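Side-chain contact in probable uracil-DNA glycosylase (Acanthamoeba polyphaga mimivirus, PDB 5X55), which belongs to the uracil-DNA glycosylase superfamily and is built around a four-stranded parallel sheet: residues Asn227-Lys230 / Lys236-Lys239. Residues are numbered along the deposited sequence; the frame is centred on the assembly and turned at random.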
# COMPACT_ATOMS: atom_id res chain seq x y z
N ASN A 227 0.47 -14.55 -11.72
CA ASN A 227 0.75 -15.46 -10.62
C ASN A 227 -0.54 -16.08 -10.06
O ASN A 227 -0.59 -17.29 -9.78
CB ASN A 227 1.52 -14.73 -9.51
CG ASN A 227 1.94 -15.64 -8.38
OD1 ASN A 227 1.19 -15.88 -7.43
ND2 ASN A 227 3.16 -16.17 -8.48
N LEU A 228 -1.59 -15.27 -9.90
CA LEU A 228 -2.86 -15.84 -9.41
C LEU A 228 -3.39 -16.90 -10.37
O LEU A 228 -3.88 -17.95 -9.93
CB LEU A 228 -3.89 -14.73 -9.21
CG LEU A 228 -3.67 -13.86 -7.96
CD1 LEU A 228 -4.16 -12.45 -8.20
CD2 LEU A 228 -4.38 -14.49 -6.76
N ILE A 229 -3.29 -16.65 -11.68
CA ILE A 229 -3.74 -17.62 -12.68
C ILE A 229 -2.91 -18.90 -12.58
O ILE A 229 -3.45 -20.02 -12.55
CB ILE A 229 -3.69 -16.99 -14.09
CG1 ILE A 229 -4.86 -16.02 -14.27
CG2 ILE A 229 -3.75 -18.07 -15.18
CD1 ILE A 229 -4.58 -14.88 -15.22
N LYS A 230 -1.58 -18.76 -12.49
CA LYS A 230 -0.68 -19.91 -12.44
C LYS A 230 -0.98 -20.85 -11.28
O LYS A 230 -0.84 -22.07 -11.40
CB LYS A 230 0.76 -19.41 -12.35
CG LYS A 230 1.79 -20.48 -12.12
CD LYS A 230 3.20 -19.91 -12.32
CE LYS A 230 4.22 -20.85 -11.70
NZ LYS A 230 5.62 -20.45 -12.03
N LYS A 236 -8.88 -16.00 -15.33
CA LYS A 236 -8.62 -15.02 -16.38
C LYS A 236 -8.29 -13.69 -15.71
O LYS A 236 -8.93 -13.33 -14.72
CB LYS A 236 -9.81 -14.88 -17.32
CG LYS A 236 -9.44 -14.31 -18.67
CD LYS A 236 -10.38 -14.80 -19.75
CE LYS A 236 -10.40 -16.32 -19.83
NZ LYS A 236 -11.41 -16.79 -20.84
N ALA A 237 -7.31 -12.98 -16.24
CA ALA A 237 -6.95 -11.70 -15.66
C ALA A 237 -8.13 -10.74 -15.75
O ALA A 237 -8.76 -10.65 -16.81
CB ALA A 237 -5.73 -11.12 -16.38
N PRO A 238 -8.47 -10.02 -14.68
CA PRO A 238 -9.49 -8.97 -14.79
C PRO A 238 -9.05 -7.92 -15.80
O PRO A 238 -7.86 -7.65 -15.96
CB PRO A 238 -9.55 -8.38 -13.38
CG PRO A 238 -8.94 -9.42 -12.49
CD PRO A 238 -7.90 -10.10 -13.33
N LYS A 239 -10.00 -7.32 -16.50
CA LYS A 239 -9.62 -6.33 -17.50
C LYS A 239 -9.18 -4.99 -16.91
O LYS A 239 -8.55 -4.19 -17.60
CB LYS A 239 -10.77 -6.13 -18.47
CG LYS A 239 -12.11 -5.90 -17.77
CD LYS A 239 -12.83 -4.64 -18.27
CE LYS A 239 -14.11 -4.28 -17.48
NZ LYS A 239 -14.50 -2.86 -17.77
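Ile229 reaches across to the backbone between Lys236 and Ala237. Its terminal methyl does most of the touching. Ile229 CD1 lies 3.5 Å from Ala237 N and 3.9 Å from Lys236 C, so it rests against the peptide link joining the two residues. The same methyl meets the Ala237 methyl, with Ile229 CD1 4.1 Å from Ala237 CB. Farther back on the branch, Ile229 CG1 comes within 4.2 Å of Lys236 N. Lys236 offers main chain alone here, since its CB points away from the helix. The torsions of Ile229 place the long branch. CG1 stands anti to the carbonyl carbon (chi1 -75°), and CD1 continues it roughly trans (chi2 151°), which carries the methyl toward the loop.

Ile229 sits in the last turn of helix 219-230. Lys236 and Ala237 belong to the loop that leads on to helix 244-248. The chain turns back in five residues, and the loop passes the helix it has just left. Tyr225, one turn earlier in that helix, touches both Ala237 and Pro238. On the inner side, Leu228 packs on Phe351 of helix 350-360 and on Trp368. Asn227 ND2 is hydrogen-bonded to Val348 O, which ties the helix end to the chain just before helix 350-360.

Counted over the two segments together, the contact buries 88 Å² at the protein surface. Between them it is van der Waals packing alone, so it depends on the fit of one methyl against a peptide link and sets no bond direction.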